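Local coordinates for periplasmic protein-probably involved in high-affinity Fe2+ transport (Escherichia coli F11, PDB 5I0Y), which takes part in periplasmic iron transport, probably of high affinity for Fe2+, and requires a copper site for that role, at the interface of chains A and B. Residues are numbered along the deposited sequence; one frame, centred on the assembly and turned at random. Chains: chain A/B, Periplasmic protein-probably involved in high-affinity Fe2+ transport.

The interface of chains A and B. Residues chain A 57-58, 124-128, 132, 134, 137; chain B 28-29, 90-93, 97.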
loop_
_atom_site.group_PDB
_atom_site.type_symbol
_atom_site.label_atom_id
_atom_site.label_comp_id
_atom_site.label_asym_id
_atom_site.label_seq_id
_atom_site.Cartn_x
_atom_site.Cartn_y
_atom_site.Cartn_z
ATOM N N ASN A 57 14.249 -0.855 -0.532
ATOM C CA ASN A 57 13.107 -0.626 -1.414
ATOM C C ASN A 57 12.202 0.521 -0.975
ATOM O O ASN A 57 11.088 0.651 -1.473
ATOM C CB ASN A 57 12.284 -1.907 -1.606
ATOM C CG ASN A 57 13.103 -3.058 -2.171
ATOM O OD1 ASN A 57 13.226 -4.100 -1.541
ATOM N ND2 ASN A 57 13.648 -2.878 -3.374
ATOM N N GLY A 58 12.679 1.345 -0.047
ATOM C CA GLY A 58 11.999 2.596 0.282
ATOM C C GLY A 58 11.205 2.522 1.556
ATOM O O GLY A 58 10.556 3.501 1.937
ATOM N N MET A 124 2.176 -1.527 -7.677
ATOM C CA MET A 124 2.947 -0.459 -7.047
ATOM C C MET A 124 4.232 -0.276 -7.837
ATOM O O MET A 124 4.938 -1.247 -8.100
ATOM C CB MET A 124 3.243 -0.770 -5.584
ATOM C CG MET A 124 4.310 0.157 -4.997
ATOM S SD MET A 124 4.548 0.003 -3.212
ATOM C CE MET A 124 3.379 1.217 -2.595
ATOM N N HIS A 125 4.502 0.963 -8.232
ATOM C CA HIS A 125 5.602 1.320 -9.127
ATOM C C HIS A 125 6.704 1.973 -8.374
ATOM O O HIS A 125 6.557 3.081 -7.874
ATOM C CB HIS A 125 5.073 2.270 -10.201
ATOM C CG HIS A 125 4.114 1.608 -11.125
ATOM N ND1 HIS A 125 2.785 1.569 -10.908
ATOM C CD2 HIS A 125 4.344 0.908 -12.299
ATOM C CE1 HIS A 125 2.203 0.869 -11.894
ATOM N NE2 HIS A 125 3.153 0.486 -12.754
ATOM N N ARG A 126 7.861 1.312 -8.314
ATOM C CA ARG A 126 9.016 1.939 -7.673
ATOM C C ARG A 126 9.639 3.001 -8.582
ATOM O O ARG A 126 9.689 2.858 -9.808
ATOM C CB ARG A 126 10.056 0.908 -7.222
ATOM C CG ARG A 126 10.768 0.233 -8.359
ATOM C CD ARG A 126 11.818 -0.767 -7.902
ATOM N NE ARG A 126 12.402 -1.253 -9.137
ATOM C CZ ARG A 126 13.568 -0.875 -9.646
ATOM N NH1 ARG A 126 13.930 -1.373 -10.813
ATOM N NH2 ARG A 126 14.391 -0.062 -8.982
ATOM N N HIS A 127 10.122 4.067 -7.953
ATOM C CA HIS A 127 10.955 5.037 -8.660
ATOM C C HIS A 127 12.307 4.412 -8.902
ATOM O O HIS A 127 12.792 3.625 -8.093
ATOM C CB HIS A 127 11.140 6.285 -7.826
ATOM C CG HIS A 127 9.919 7.175 -7.755
ATOM N ND1 HIS A 127 10.043 8.503 -7.617
ATOM C CD2 HIS A 127 8.543 6.897 -7.792
ATOM C CE1 HIS A 127 8.815 9.076 -7.562
ATOM N NE2 HIS A 127 7.882 8.092 -7.695
ATOM N N THR A 128 12.925 4.741 -10.033
ATOM C CA THR A 128 14.170 4.064 -10.404
ATOM C C THR A 128 15.349 5.022 -10.646
ATOM O O THR A 128 16.465 4.553 -10.821
ATOM C CB THR A 128 13.969 3.186 -11.645
ATOM O OG1 THR A 128 13.547 4.002 -12.741
ATOM C CG2 THR A 128 12.903 2.087 -11.404
ATOM N N THR A 132 15.553 9.971 -6.871
ATOM C CA THR A 132 14.453 9.555 -5.991
ATOM C C THR A 132 14.264 8.057 -5.923
ATOM O O THR A 132 13.406 7.600 -5.162
ATOM C CB THR A 132 13.110 10.169 -6.434
ATOM O OG1 THR A 132 12.658 9.513 -7.613
ATOM C CG2 THR A 132 13.238 11.670 -6.692
ATOM N N VAL A 134 14.813 3.739 -5.791
ATOM C CA VAL A 134 15.149 2.754 -4.770
ATOM C C VAL A 134 15.681 1.526 -5.475
ATOM O O VAL A 134 15.630 1.435 -6.704
ATOM C CB VAL A 134 13.931 2.363 -3.892
ATOM C CG1 VAL A 134 13.441 3.570 -3.103
ATOM C CG2 VAL A 134 12.818 1.741 -4.720
ATOM N N TRP A 137 13.385 -4.781 -6.956
ATOM C CA TRP A 137 12.670 -5.761 -6.147
ATOM C C TRP A 137 13.452 -7.040 -6.072
ATOM O O TRP A 137 14.124 -7.439 -7.039
ATOM C CB TRP A 137 11.278 -6.033 -6.702
ATOM C CG TRP A 137 10.364 -4.844 -6.618
ATOM C CD1 TRP A 137 9.769 -4.171 -7.666
ATOM C CD2 TRP A 137 9.944 -4.140 -5.408
ATOM N NE1 TRP A 137 9.003 -3.128 -7.205
ATOM C CE2 TRP A 137 9.079 -3.048 -5.861
ATOM C CE3 TRP A 137 10.172 -4.304 -4.048
ATOM C CZ2 TRP A 137 8.470 -2.172 -4.964
ATOM C CZ3 TRP A 137 9.562 -3.401 -3.155
ATOM C CH2 TRP A 137 8.738 -2.367 -3.612
ATOM N N ASP B 28 11.701 8.683 -13.026
ATOM C CA ASP B 28 11.593 7.422 -13.743
ATOM C C ASP B 28 10.993 6.375 -12.823
ATOM O O ASP B 28 11.316 6.318 -11.643
ATOM C CB ASP B 28 12.983 6.899 -14.140
ATOM C CG ASP B 28 13.722 7.785 -15.127
ATOM O OD1 ASP B 28 13.138 8.682 -15.774
ATOM O OD2 ASP B 28 14.942 7.531 -15.257
ATOM N N MET B 29 10.154 5.532 -13.396
ATOM C CA MET B 29 9.527 4.462 -12.657
ATOM C C MET B 29 9.610 3.131 -13.384
ATOM O O MET B 29 9.797 3.089 -14.616
ATOM C CB MET B 29 8.053 4.811 -12.415
ATOM C CG MET B 29 7.186 4.576 -13.637
ATOM S SD MET B 29 5.444 4.707 -13.231
ATOM C CE MET B 29 4.692 4.107 -14.735
ATOM N N MET B 90 3.042 4.195 -5.646
ATOM C CA MET B 90 4.471 4.220 -5.959
ATOM C C MET B 90 5.281 4.139 -4.690
ATOM O O MET B 90 4.775 4.352 -3.599
ATOM C CB MET B 90 4.842 5.521 -6.669
ATOM C CG MET B 90 3.941 5.853 -7.836
ATOM S SD MET B 90 4.553 7.165 -8.914
ATOM C CE MET B 90 5.702 6.258 -9.919
ATOM N N VAL B 91 6.558 3.797 -4.841
ATOM C CA VAL B 91 7.508 3.918 -3.750
ATOM C C VAL B 91 8.798 4.582 -4.237
ATOM O O VAL B 91 9.327 4.228 -5.300
ATOM C CB VAL B 91 7.735 2.579 -3.004
ATOM C CG1 VAL B 91 8.379 1.533 -3.903
ATOM C CG2 VAL B 91 8.514 2.806 -1.708
ATOM N N ALA B 92 9.251 5.571 -3.471
ATOM C CA ALA B 92 10.512 6.280 -3.746
ATOM C C ALA B 92 11.389 6.169 -2.511
ATOM O O ALA B 92 11.041 5.495 -1.528
ATOM C CB ALA B 92 10.223 7.736 -4.089
ATOM N N SER B 93 12.529 6.850 -2.530
ATOM C CA SER B 93 13.480 6.686 -1.425
ATOM C C SER B 93 12.966 7.164 -0.071
ATOM O O SER B 93 13.440 6.705 0.957
ATOM C CB SER B 93 14.830 7.329 -1.775
ATOM O OG SER B 93 14.672 8.723 -1.878
ATOM N N HIS B 97 3.895 6.575 -1.891
ATOM C CA HIS B 97 2.997 7.718 -2.156
ATOM C C HIS B 97 2.113 7.370 -3.321
ATOM O O HIS B 97 2.166 6.242 -3.834
ATOM C CB HIS B 97 3.825 9.004 -2.405
ATOM C CG HIS B 97 4.665 8.942 -3.648
ATOM N ND1 HIS B 97 6.019 8.857 -3.621
ATOM C CD2 HIS B 97 4.297 8.900 -4.984
ATOM C CE1 HIS B 97 6.475 8.781 -4.887
ATOM N NE2 HIS B 97 5.435 8.796 -5.721
HETATM O O HOH W 1 15.823 5.292 -13.879
HETATM O O HOH W 2 12.839 2.812 -15.027
#
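The short strand 125-126 of chain A, with the loop that follows it to A:Thr132 and A:Val134, lies in a groove between strand 88-92 of chain B and the loop at B:Asp28 and B:Met29. It pairs parallel with B:Met90 and B:Val91 and antiparallel with B:Met29. B:Val91 is gripped through both backbone polar atoms: its N donates to A:His125 O, while B:Val91 O takes A:His127 N at 2.8 Å, almost along the C=O axis and nearly straight (170° at H). A:Thr128 N donates a hydrogen bond to B:Asp28 O at 2.8 Å, and B:Ser93 N closes the far end on A:Thr132 O. The isopropyl group of B:Val91 points back into chain A, CG1 tucked between its own N and carbonyl carbon (chi1 65°). B:Val91 CG1 meets A:Trp137 tip to tip, 3.9 Å from A:Trp137 CZ2, with A:Arg126 CB alongside; CG2 rests by A:Asn57 O and A:Gly58 CA. A:His127 reaches the other way, into chain B. A:His127 ND1 donates in the ring plane to A:Thr132 OG1 at 2.8 Å, which fixes the ring's rotation. B:Ala92 CB sits over one face, 3.8 Å from the centroid of the A:His127 ring, and the bent chain brings B:Met90 CE to 3.6 Å from A:His127 CD2. The ring meets B:His97 edge-to-face, planes 81° apart, with A:His127 CE1 in the plane of the B:His97 ring, at its edge. Beside the A:Thr128 bond, one water links A:Thr128 OG1 to B:Asp28 OD2 and another links it to B:Met29 O. B:Met90 and B:His97 are copper ligands, so chain A packs directly against the metal site; with its two-fold twin, this patch probably helps hold the dimer together and shape each copper site from the neighbouring subunit.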